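Local coordinates for cytochrome c, putative (Shewanella oneidensis, PDB 1SP3), which carries eight c-type haems and probably works as a respiratory oxidoreductase, with tetrathionate as a likely substrate to be reduced, at residues 10-15 against 123-128; 14-19 against 93-98; 79-84 against 106-111; 97-102 against 129-134. All coordinates share one frame; numbering follows the deposited sequence.

Contact 1: 10-15 against 123-128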
# COMPACT_ATOMS: atom_id res chain seq x y z
N GLY A 10 -3.46 3.40 35.40
CA GLY A 10 -4.85 3.44 34.95
C GLY A 10 -5.79 3.17 36.12
O GLY A 10 -5.67 3.91 37.10
N PRO A 11 -6.71 2.18 36.07
CA PRO A 11 -7.49 1.70 34.90
C PRO A 11 -7.74 2.59 33.68
O PRO A 11 -8.03 3.77 33.83
CB PRO A 11 -8.84 1.34 35.55
CG PRO A 11 -8.42 0.89 36.98
CD PRO A 11 -6.95 1.28 37.22
N PHE A 12 -7.67 2.01 32.48
CA PHE A 12 -8.03 2.72 31.23
C PHE A 12 -9.12 1.89 30.56
O PHE A 12 -8.97 0.67 30.44
CB PHE A 12 -6.82 2.83 30.25
CG PHE A 12 -5.63 3.54 30.82
CD1 PHE A 12 -4.44 2.86 31.07
CD2 PHE A 12 -5.70 4.89 31.12
CE1 PHE A 12 -3.31 3.54 31.61
CE2 PHE A 12 -4.59 5.56 31.64
CZ PHE A 12 -3.40 4.88 31.90
N THR A 13 -10.22 2.50 30.14
CA THR A 13 -11.19 1.65 29.45
C THR A 13 -11.24 1.93 27.96
O THR A 13 -11.73 1.11 27.22
CB THR A 13 -12.61 1.53 30.15
OG1 THR A 13 -13.29 2.78 30.07
CG2 THR A 13 -12.48 1.26 31.71
N THR A 14 -10.71 3.09 27.54
CA THR A 14 -10.70 3.46 26.10
C THR A 14 -9.29 3.86 25.63
O THR A 14 -8.42 4.18 26.48
CB THR A 14 -11.74 4.61 25.71
OG1 THR A 14 -11.35 5.85 26.28
CG2 THR A 14 -13.18 4.37 26.27
N GLY A 15 -9.07 3.87 24.31
CA GLY A 15 -7.79 4.29 23.77
C GLY A 15 -7.46 5.72 24.09
O GLY A 15 -6.36 5.99 24.53
N ASP A 123 -5.51 -5.50 28.38
CA ASP A 123 -5.01 -4.79 29.53
C ASP A 123 -4.35 -3.47 29.10
O ASP A 123 -3.12 -3.37 28.98
CB ASP A 123 -4.02 -5.67 30.26
CG ASP A 123 -3.73 -5.17 31.66
OD1 ASP A 123 -3.29 -6.05 32.47
OD2 ASP A 123 -3.89 -3.96 32.01
N LEU A 124 -5.15 -2.44 28.87
CA LEU A 124 -4.59 -1.17 28.42
C LEU A 124 -3.48 -0.62 29.31
O LEU A 124 -2.47 -0.15 28.81
CB LEU A 124 -5.68 -0.12 28.19
CG LEU A 124 -6.63 -0.43 27.01
CD1 LEU A 124 -7.70 0.64 26.99
CD2 LEU A 124 -5.93 -0.49 25.64
N ALA A 125 -3.69 -0.62 30.62
CA ALA A 125 -2.69 -0.09 31.53
C ALA A 125 -1.34 -0.74 31.31
O ALA A 125 -0.32 -0.05 31.11
CB ALA A 125 -3.17 -0.20 33.02
N LYS A 126 -1.37 -2.06 31.23
CA LYS A 126 -0.17 -2.90 31.03
C LYS A 126 0.52 -2.64 29.70
O LYS A 126 1.75 -2.46 29.66
CB LYS A 126 -0.51 -4.38 31.15
CG LYS A 126 0.69 -5.29 31.35
CD LYS A 126 1.42 -5.00 32.72
CE LYS A 126 0.47 -4.86 34.00
NZ LYS A 126 0.97 -5.58 35.24
N ILE A 127 -0.27 -2.54 28.63
CA ILE A 127 0.28 -2.13 27.34
C ILE A 127 0.97 -0.76 27.47
O ILE A 127 2.12 -0.61 27.04
CB ILE A 127 -0.82 -2.11 26.29
CG1 ILE A 127 -1.28 -3.58 26.03
CG2 ILE A 127 -0.39 -1.28 25.02
CD1 ILE A 127 -2.53 -3.76 25.18
N ALA A 128 0.27 0.23 28.05
CA ALA A 128 0.82 1.59 28.19
C ALA A 128 2.12 1.61 28.96
O ALA A 128 3.00 2.36 28.60
CB ALA A 128 -0.13 2.49 28.90
O HOH W 1 -8.23 -1.87 30.21
O HOH W 2 -6.69 -0.44 32.01
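The ring of Phe12 turns its edge to the first turn of helix 124-129, with CD1 3.5 Å from Ala125 CA and the Ala125 backbone N near the ring plane. CG of Phe12 stands anti to its own carbonyl carbon (chi1 -59°), and from there the ring passes beneath Gly10, whose CA lies 3.6 Å above the ring plane, over the centre. Behind the ring, CB of Phe12 meets CB of Leu124 at 3.8 Å. The CD1 methyl of Leu124 touches the 10-15 backbone, 3.6 Å from Thr14 O.

Two waters bridge the backbones. One donates to Phe12 O (2.7 Å) and weakly accepts from Leu124 N; the second accepts from Phe12 N (2.7 Å) and weakly from Ala125 N. Two N-H groups at the start of the helix are thus matched, if loosely, while Asp123 OD2 accepts from Lys126 N at 3.3 Å, met from above the carboxylate plane.

This is an aspartate N-cap on a short helix whose start is covered by an aromatic side chain from a loop. One turn further on, Ala128 lines a haem c pocket.

Contact 2: 14-19 against 93-98. With HEC (heme c), chain E.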
# COMPACT_ATOMS: atom_id res chain seq x y z
N THR A 14 -10.71 3.09 27.54
CA THR A 14 -10.70 3.46 26.10
C THR A 14 -9.29 3.86 25.63
O THR A 14 -8.42 4.18 26.48
CB THR A 14 -11.74 4.61 25.71
OG1 THR A 14 -11.35 5.85 26.28
CG2 THR A 14 -13.18 4.37 26.27
N GLY A 15 -9.07 3.87 24.31
CA GLY A 15 -7.79 4.29 23.77
C GLY A 15 -7.46 5.72 24.09
O GLY A 15 -6.36 5.99 24.53
N SER A 16 -8.43 6.64 23.91
CA SER A 16 -8.17 8.08 24.16
C SER A 16 -7.86 8.38 25.58
O SER A 16 -7.18 9.36 25.80
CB SER A 16 -9.34 9.02 23.84
OG SER A 16 -9.89 8.61 22.65
N GLU A 17 -8.39 7.59 26.52
CA GLU A 17 -7.96 7.74 27.92
C GLU A 17 -6.49 7.43 28.15
O GLU A 17 -5.83 7.99 29.06
CB GLU A 17 -8.66 6.73 28.77
CG GLU A 17 -9.97 7.18 29.33
CD GLU A 17 -10.59 6.02 30.08
OE1 GLU A 17 -10.19 5.80 31.22
OE2 GLU A 17 -11.39 5.28 29.50
N VAL A 18 -6.01 6.43 27.41
CA VAL A 18 -4.59 6.18 27.41
C VAL A 18 -3.92 7.38 26.82
O VAL A 18 -2.97 7.88 27.40
CB VAL A 18 -4.18 4.90 26.71
CG1 VAL A 18 -2.63 4.75 26.71
CG2 VAL A 18 -4.80 3.67 27.43
N THR A 19 -4.42 7.87 25.69
CA THR A 19 -3.70 8.89 24.96
C THR A 19 -3.69 10.15 25.79
O THR A 19 -2.70 10.91 25.76
CB THR A 19 -4.32 9.22 23.57
OG1 THR A 19 -4.08 8.14 22.71
CG2 THR A 19 -3.53 10.38 22.85
N LYS A 93 -6.08 16.00 19.70
CA LYS A 93 -4.88 15.25 20.15
C LYS A 93 -5.19 14.01 20.95
O LYS A 93 -4.44 13.04 20.89
CB LYS A 93 -3.86 16.15 20.87
CG LYS A 93 -3.20 17.16 19.92
CD LYS A 93 -3.22 18.55 20.57
CE LYS A 93 -2.70 19.65 19.67
NZ LYS A 93 -1.43 19.99 20.31
N THR A 94 -6.29 14.00 21.71
CA THR A 94 -6.58 12.75 22.45
C THR A 94 -7.02 11.56 21.59
O THR A 94 -7.19 10.42 22.13
CB THR A 94 -7.61 12.97 23.59
OG1 THR A 94 -8.86 13.22 22.97
CG2 THR A 94 -7.33 14.30 24.30
N LYS A 95 -7.21 11.79 20.31
CA LYS A 95 -7.58 10.70 19.38
C LYS A 95 -6.43 10.04 18.63
O LYS A 95 -6.65 9.22 17.75
CB LYS A 95 -8.61 11.21 18.34
CG LYS A 95 -9.92 11.73 18.99
CD LYS A 95 -10.43 10.78 20.06
CE LYS A 95 -11.78 11.28 20.70
NZ LYS A 95 -12.45 10.19 21.50
N VAL A 96 -5.19 10.37 18.96
CA VAL A 96 -4.06 9.72 18.28
C VAL A 96 -3.87 8.39 18.90
O VAL A 96 -4.13 8.26 20.08
CB VAL A 96 -2.82 10.59 18.42
CG1 VAL A 96 -1.57 9.93 17.80
CG2 VAL A 96 -3.15 11.95 17.79
N ASP A 97 -3.49 7.38 18.11
CA ASP A 97 -3.17 6.09 18.69
C ASP A 97 -1.65 6.00 18.89
O ASP A 97 -0.89 5.92 17.92
CB ASP A 97 -3.75 4.98 17.76
CG ASP A 97 -3.55 3.55 18.32
OD1 ASP A 97 -2.65 3.31 19.21
OD2 ASP A 97 -4.26 2.58 17.90
N CYS A 98 -1.21 6.11 20.13
CA CYS A 98 0.19 6.07 20.51
C CYS A 98 0.64 4.71 20.73
O CYS A 98 1.81 4.48 20.66
CB CYS A 98 0.50 6.80 21.83
SG CYS A 98 0.07 8.51 21.65
FE HEC E . 6.24 7.63 18.35
CHA HEC E . 9.66 7.88 18.56
CHB HEC E . 6.09 8.95 21.50
CHC HEC E . 2.87 7.77 18.00
CHD HEC E . 6.39 5.96 15.42
NA HEC E . 7.63 8.26 19.79
C1A HEC E . 8.99 8.31 19.65
C2A HEC E . 9.61 8.90 20.84
C3A HEC E . 8.63 9.23 21.66
C4A HEC E . 7.36 8.84 20.99
CMA HEC E . 8.78 9.92 23.05
CAA HEC E . 11.14 9.13 21.07
CBA HEC E . 11.68 10.10 19.98
CGA HEC E . 10.88 11.39 19.96
O1A HEC E . 10.79 11.93 21.09
O2A HEC E . 10.39 11.90 18.87
NB HEC E . 4.83 8.23 19.48
C1B HEC E . 4.94 8.74 20.74
C2B HEC E . 3.61 9.11 21.16
C3B HEC E . 2.76 8.80 20.19
C4B HEC E . 3.48 8.22 19.12
CMB HEC E . 3.26 9.72 22.56
CAB HEC E . 1.21 9.06 20.17
CBB HEC E . 0.66 10.29 20.40
NC HEC E . 4.84 6.99 16.91
C1C HEC E . 3.50 7.11 16.99
C2C HEC E . 2.89 6.46 15.85
C3C HEC E . 3.87 5.94 15.10
C4C HEC E . 5.12 6.30 15.78
CMC HEC E . 1.37 6.40 15.61
CAC HEC E . 3.80 5.09 13.76
CBC HEC E . 2.96 5.29 12.73
ND HEC E . 7.76 7.04 17.20
C1D HEC E . 7.58 6.33 16.00
C2D HEC E . 8.84 6.06 15.45
C3D HEC E . 9.84 6.73 16.40
C4D HEC E . 9.09 7.25 17.47
CMD HEC E . 9.19 5.30 14.10
CAD HEC E . 11.37 6.72 16.30
CBD HEC E . 11.80 5.34 16.78
CGD HEC E . 13.28 5.03 16.68
O1D HEC E . 13.63 3.82 16.76
O2D HEC E . 14.08 5.99 16.52
O HOH W 3 -2.77 5.45 22.42
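Thr19 OG1 is held from two directions: it donates to Val96 O at 2.6 Å, nearly along the C=O axis (166°), and it accepts a bond from a water at 3.0 Å. The same water accepts from Cys98 N, so one hydroxyl ties helix 15-34 to the backbone on both sides of Asp97. With OG1 anti to the carbonyl carbon of Thr19 (chi1 -71°), the methyl CG2 falls anti to the backbone N and rests 3.4 Å from Lys93 O.

One turn earlier, Ser16 presses its CB against Thr94 O at 3.1 Å, and its CA makes a C-H...O contact with the same carbonyl. Its OG accepts from Lys95 NZ at 3.2 Å. The lysine chain starts out away from the helix, but a bend at chi2 (-46°) brings CD back beside that hydroxyl, and NZ reaches OG. The beginning of the helix is fixed by a capping box in which Thr14 and Glu17 each accept, weakly, from the other's backbone N.

The 93-98 segment leads directly to haem c. Val96 CG1 lies 3.4 Å from the haem atom CBB, and Cys98 SG is covalently joined to CAB.

The contact thus sets the start of helix 15-34 against the loop that enters helix 99-102. Tyr81 from another loop touches Ser16 and Thr19, Trp39 of helix 37-40 touches Lys95 and Val96, and Val18 packs on helix 124-129.

Contact 3: 79-84 against 106-111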
# COMPACT_ATOMS: atom_id res chain seq x y z
N ALA A 79 -3.79 5.35 12.55
CA ALA A 79 -3.12 5.60 13.83
C ALA A 79 -3.94 6.58 14.71
O ALA A 79 -3.39 7.56 15.26
CB ALA A 79 -1.67 6.14 13.59
N GLY A 80 -5.25 6.31 14.79
CA GLY A 80 -6.22 7.13 15.47
C GLY A 80 -7.33 6.32 16.11
O GLY A 80 -7.47 5.07 15.86
N TYR A 81 -8.20 7.01 16.89
CA TYR A 81 -9.35 6.33 17.49
C TYR A 81 -10.68 7.04 17.10
O TYR A 81 -10.86 8.15 17.48
CB TYR A 81 -9.28 6.40 19.04
CG TYR A 81 -8.08 5.72 19.65
CD1 TYR A 81 -7.23 6.43 20.54
CD2 TYR A 81 -7.84 4.37 19.44
CE1 TYR A 81 -6.12 5.77 21.14
CE2 TYR A 81 -6.77 3.75 20.02
CZ TYR A 81 -5.91 4.44 20.88
OH TYR A 81 -4.82 3.76 21.44
N GLY A 82 -11.63 6.38 16.42
CA GLY A 82 -12.94 7.01 16.17
C GLY A 82 -13.23 7.55 14.78
O GLY A 82 -14.28 8.11 14.57
N TRP A 83 -12.28 7.48 13.83
CA TRP A 83 -12.56 7.98 12.49
C TRP A 83 -13.56 6.99 11.83
O TRP A 83 -13.20 5.91 11.37
CB TRP A 83 -11.27 8.17 11.67
CG TRP A 83 -11.48 8.67 10.27
CD1 TRP A 83 -12.68 9.00 9.69
CD2 TRP A 83 -10.49 8.95 9.31
NE1 TRP A 83 -12.50 9.43 8.40
CE2 TRP A 83 -11.16 9.38 8.13
CE3 TRP A 83 -9.12 8.78 9.26
CZ2 TRP A 83 -10.49 9.69 6.96
CZ3 TRP A 83 -8.46 9.12 8.12
CH2 TRP A 83 -9.12 9.52 6.98
N LYS A 84 -14.83 7.36 11.90
CA LYS A 84 -15.94 6.49 11.43
C LYS A 84 -16.72 7.13 10.29
O LYS A 84 -17.44 6.45 9.60
CB LYS A 84 -16.85 6.03 12.55
CG LYS A 84 -17.55 7.13 13.24
CD LYS A 84 -18.59 6.65 14.28
CE LYS A 84 -19.11 7.88 15.12
NZ LYS A 84 -20.55 7.80 15.69
N GLY A 106 3.06 -7.16 22.24
CA GLY A 106 2.53 -7.98 21.16
C GLY A 106 1.08 -8.25 21.38
O GLY A 106 0.48 -9.01 20.63
N THR A 107 0.46 -7.65 22.39
CA THR A 107 -0.97 -7.94 22.56
C THR A 107 -1.88 -6.82 22.05
O THR A 107 -3.10 -7.02 21.95
CB THR A 107 -1.35 -8.20 24.02
OG1 THR A 107 -1.26 -6.97 24.79
CG2 THR A 107 -0.40 -9.22 24.66
N TYR A 108 -1.31 -5.63 21.78
CA TYR A 108 -2.17 -4.51 21.40
C TYR A 108 -2.73 -4.75 19.98
O TYR A 108 -1.99 -5.03 19.05
CB TYR A 108 -1.51 -3.14 21.55
CG TYR A 108 -2.40 -1.98 21.09
CD1 TYR A 108 -3.33 -1.41 21.93
CD2 TYR A 108 -2.26 -1.43 19.80
CE1 TYR A 108 -4.09 -0.31 21.54
CE2 TYR A 108 -3.02 -0.32 19.41
CZ TYR A 108 -3.94 0.21 20.27
OH TYR A 108 -4.72 1.23 19.86
N VAL A 109 -4.05 -4.72 19.86
CA VAL A 109 -4.73 -5.04 18.62
C VAL A 109 -5.96 -4.12 18.51
O VAL A 109 -6.73 -3.99 19.47
CB VAL A 109 -5.25 -6.51 18.61
CG1 VAL A 109 -6.19 -6.76 17.37
CG2 VAL A 109 -4.09 -7.51 18.57
N LYS A 110 -6.14 -3.53 17.34
CA LYS A 110 -7.28 -2.61 16.99
C LYS A 110 -8.35 -3.50 16.36
O LYS A 110 -8.08 -4.33 15.50
CB LYS A 110 -6.83 -1.53 15.99
CG LYS A 110 -5.89 -0.47 16.61
CD LYS A 110 -5.23 0.45 15.58
CE LYS A 110 -6.07 1.65 15.20
NZ LYS A 110 -5.87 2.80 16.04
N ASP A 111 -9.54 -3.36 16.89
CA ASP A 111 -10.69 -4.09 16.46
C ASP A 111 -10.96 -3.82 14.95
O ASP A 111 -11.24 -2.68 14.59
CB ASP A 111 -11.81 -3.57 17.31
CG ASP A 111 -13.16 -4.16 16.96
OD1 ASP A 111 -13.36 -4.67 15.84
OD2 ASP A 111 -14.10 -4.10 17.78
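Ala79 brings its carbonyl carbon to 4.4 Å from Lys110 NZ, while the alanine itself borders haem c pockets. Gly80 makes the firmer link: its O accepts from Lys110 NZ at 2.8 Å. The ammonium group stands above the carbonyl plane, 35° out of it, with a C=O...N angle of 136°. Bends at chi3 and chi4 of the lysine place CE and then NZ for this approach.

Next comes Tyr81, whose side chain crosses that of Lys110 at about a right angle. Its phenol reaches tip to tip toward Tyr108, the two OH atoms 3.0 Å apart and within hydrogen-bonding distance, though which acceptor takes the Tyr81 proton is not settled. Tyr108 OH sits at the edge of the Tyr81 ring and in its plane, 3.3 Å from Tyr81 CE2.

The polar ends gather round a buried carboxylate, that of Asp97, which receives a salt bridge from Lys110 and probably a hydrogen bond from Tyr108 OH. Lys110 NZ also donates to Gly116 O, so the buried charge has several partners. An alanine in place of Lys110 would probably leave Gly80 O without this donor and the Asp97 carboxylate without its opposite charge.

The two loops flank the short helix 99-102. Tyr81 packs against Leu99 and against Ser16 and Thr19 of helix 15-34, while Tyr108 lies on Leu99 and Ile100 and meets Ile127 of helix 124-129.

Contact 4: 97-102 against 129-134. With HEC (heme c), chain E.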
# COMPACT_ATOMS: atom_id res chain seq x y z
N ASP A 97 -3.49 7.38 18.11
CA ASP A 97 -3.17 6.09 18.69
C ASP A 97 -1.65 6.00 18.89
O ASP A 97 -0.89 5.92 17.92
CB ASP A 97 -3.75 4.98 17.76
CG ASP A 97 -3.55 3.55 18.32
OD1 ASP A 97 -2.65 3.31 19.21
OD2 ASP A 97 -4.26 2.58 17.90
N CYS A 98 -1.21 6.11 20.13
CA CYS A 98 0.19 6.07 20.51
C CYS A 98 0.64 4.71 20.73
O CYS A 98 1.81 4.48 20.66
CB CYS A 98 0.50 6.80 21.83
SG CYS A 98 0.07 8.51 21.65
N LEU A 99 -0.28 3.78 20.96
CA LEU A 99 0.09 2.39 21.25
C LEU A 99 0.38 1.49 20.06
O LEU A 99 1.17 0.51 20.19
CB LEU A 99 -1.04 1.78 22.08
CG LEU A 99 -1.36 2.63 23.30
CD1 LEU A 99 -2.69 2.08 23.90
CD2 LEU A 99 -0.18 2.64 24.33
N ILE A 100 -0.27 1.77 18.92
CA ILE A 100 -0.12 0.87 17.81
C ILE A 100 1.38 0.78 17.35
O ILE A 100 1.89 -0.30 17.03
CB ILE A 100 -1.12 1.18 16.69
CG1 ILE A 100 -1.06 0.16 15.52
CG2 ILE A 100 -0.91 2.57 16.16
CD1 ILE A 100 -1.80 -1.05 15.87
N CYS A 101 2.13 1.88 17.39
CA CYS A 101 3.54 1.78 16.98
C CYS A 101 4.48 1.45 18.10
O CYS A 101 5.61 1.09 17.86
CB CYS A 101 4.01 3.06 16.31
SG CYS A 101 3.11 3.39 14.74
N HIS A 102 4.05 1.68 19.32
CA HIS A 102 4.96 1.65 20.48
C HIS A 102 4.72 0.51 21.46
O HIS A 102 5.50 0.34 22.37
CB HIS A 102 4.91 3.00 21.21
CG HIS A 102 5.57 4.12 20.42
ND1 HIS A 102 6.90 4.10 20.09
CD2 HIS A 102 5.08 5.28 19.92
CE1 HIS A 102 7.22 5.20 19.41
NE2 HIS A 102 6.14 5.95 19.33
N GLN A 129 2.24 0.82 30.04
CA GLN A 129 3.44 0.81 30.86
C GLN A 129 4.63 0.23 30.13
O GLN A 129 5.80 0.63 30.40
CB GLN A 129 3.20 -0.02 32.11
CG GLN A 129 2.30 0.68 33.12
CD GLN A 129 1.75 -0.30 34.13
OE1 GLN A 129 0.56 -0.24 34.44
NE2 GLN A 129 2.61 -1.20 34.64
N ASN A 130 4.35 -0.67 29.19
CA ASN A 130 5.46 -1.33 28.51
C ASN A 130 5.91 -0.76 27.15
O ASN A 130 6.72 -1.34 26.48
CB ASN A 130 5.17 -2.79 28.44
CG ASN A 130 5.31 -3.44 29.82
OD1 ASN A 130 6.43 -3.73 30.21
ND2 ASN A 130 4.17 -3.57 30.60
N VAL A 131 5.37 0.39 26.80
CA VAL A 131 5.53 1.05 25.50
C VAL A 131 7.04 1.29 25.29
O VAL A 131 7.80 1.52 26.25
CB VAL A 131 4.66 2.28 25.72
CG1 VAL A 131 5.34 3.59 25.77
CG2 VAL A 131 3.28 2.20 25.06
N GLY A 132 7.50 1.21 24.05
CA GLY A 132 8.88 1.52 23.75
C GLY A 132 9.10 1.68 22.23
O GLY A 132 8.16 2.03 21.49
N ALA A 133 10.32 1.39 21.77
CA ALA A 133 10.66 1.70 20.39
C ALA A 133 9.93 0.69 19.52
O ALA A 133 9.78 -0.49 19.94
CB ALA A 133 12.18 1.67 20.22
N PRO A 134 9.36 1.16 18.40
CA PRO A 134 8.69 0.25 17.44
C PRO A 134 9.68 -0.81 16.92
O PRO A 134 10.89 -0.47 16.65
CB PRO A 134 8.32 1.16 16.24
CG PRO A 134 8.21 2.71 16.96
CD PRO A 134 9.34 2.58 18.00
FE HEC E . 6.24 7.63 18.35
CHA HEC E . 9.66 7.88 18.56
CHB HEC E . 6.09 8.95 21.50
CHC HEC E . 2.87 7.77 18.00
CHD HEC E . 6.39 5.96 15.42
NA HEC E . 7.63 8.26 19.79
C1A HEC E . 8.99 8.31 19.65
C2A HEC E . 9.61 8.90 20.84
C3A HEC E . 8.63 9.23 21.66
C4A HEC E . 7.36 8.84 20.99
CMA HEC E . 8.78 9.92 23.05
CAA HEC E . 11.14 9.13 21.07
CBA HEC E . 11.68 10.10 19.98
CGA HEC E . 10.88 11.39 19.96
O1A HEC E . 10.79 11.93 21.09
O2A HEC E . 10.39 11.90 18.87
NB HEC E . 4.83 8.23 19.48
C1B HEC E . 4.94 8.74 20.74
C2B HEC E . 3.61 9.11 21.16
C3B HEC E . 2.76 8.80 20.19
C4B HEC E . 3.48 8.22 19.12
CMB HEC E . 3.26 9.72 22.56
CAB HEC E . 1.21 9.06 20.17
CBB HEC E . 0.66 10.29 20.40
NC HEC E . 4.84 6.99 16.91
C1C HEC E . 3.50 7.11 16.99
C2C HEC E . 2.89 6.46 15.85
C3C HEC E . 3.87 5.94 15.10
C4C HEC E . 5.12 6.30 15.78
CMC HEC E . 1.37 6.40 15.61
CAC HEC E . 3.80 5.09 13.76
CBC HEC E . 2.96 5.29 12.73
ND HEC E . 7.76 7.04 17.20
C1D HEC E . 7.58 6.33 16.00
C2D HEC E . 8.84 6.06 15.45
C3D HEC E . 9.84 6.73 16.40
C4D HEC E . 9.09 7.25 17.47
CMD HEC E . 9.19 5.30 14.10
CAD HEC E . 11.37 6.72 16.30
CBD HEC E . 11.80 5.34 16.78
CGD HEC E . 13.28 5.03 16.68
O1D HEC E . 13.63 3.82 16.76
O2D HEC E . 14.08 5.99 16.52
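Two hydrogen bonds join His102 to Gly132 in opposite senses. Gly132 N donates to His102 O at 2.8 Å, nearly straight at 164° and in the carbonyl plane; His102 ND1 returns a bond to Gly132 O at 2.8 Å, that oxygen lying close to the imidazole plane. With the iron bond, it helps fix the ring's rotation. A C-H...O contact from Val131 CA supports His102 O at 3.2 Å.

Apolar contacts lie on both sides of this pair. Leu99 CD2 meets Val131 CG2 at 3.6 Å, the side chains crossing at about a right angle. Pro134 lies side by side with His102, its CD 3.6 Å from ND1, and its CG reaches 3.7 Å from the haem atom C2D. An alanine in place of Pro134 would probably open a gap beside the imidazole and at porphyrin atom C2D, and let the loop turn more freely.

Bonds to the haem complete the set. Cys98 SG and Cys101 SG are joined covalently to CAB and CAC, and His102 NE2 binds the iron at 1.9 Å, with His190 as the other axial ligand. Residues 98-102 are a classical CXXCH haem c attachment motif, its proximal histidine oriented by a backbone carbonyl.

From the N terminus, the loop at 10-15 meets helix 124-129 in contact 1, closing the longest loop. Contact 2 starts from the same stretch and closes a shorter one: the beginning of helix 15-34 meets 93-98, which runs on into the haem-binding helix 99-102 of contact 4. Contact 3, between the loops before and after that helix, closes a short loop nested within that of contact 1 and crosses contacts 2 and 4. Contact 4, also short, crosses contact 1, since it starts inside that loop and ends just beyond it. Asp97, shared by contacts 2 and 4, pairs with Lys110 and probably Tyr108 of contact 3, while Val18, Leu99 and Ile127 join the three helices.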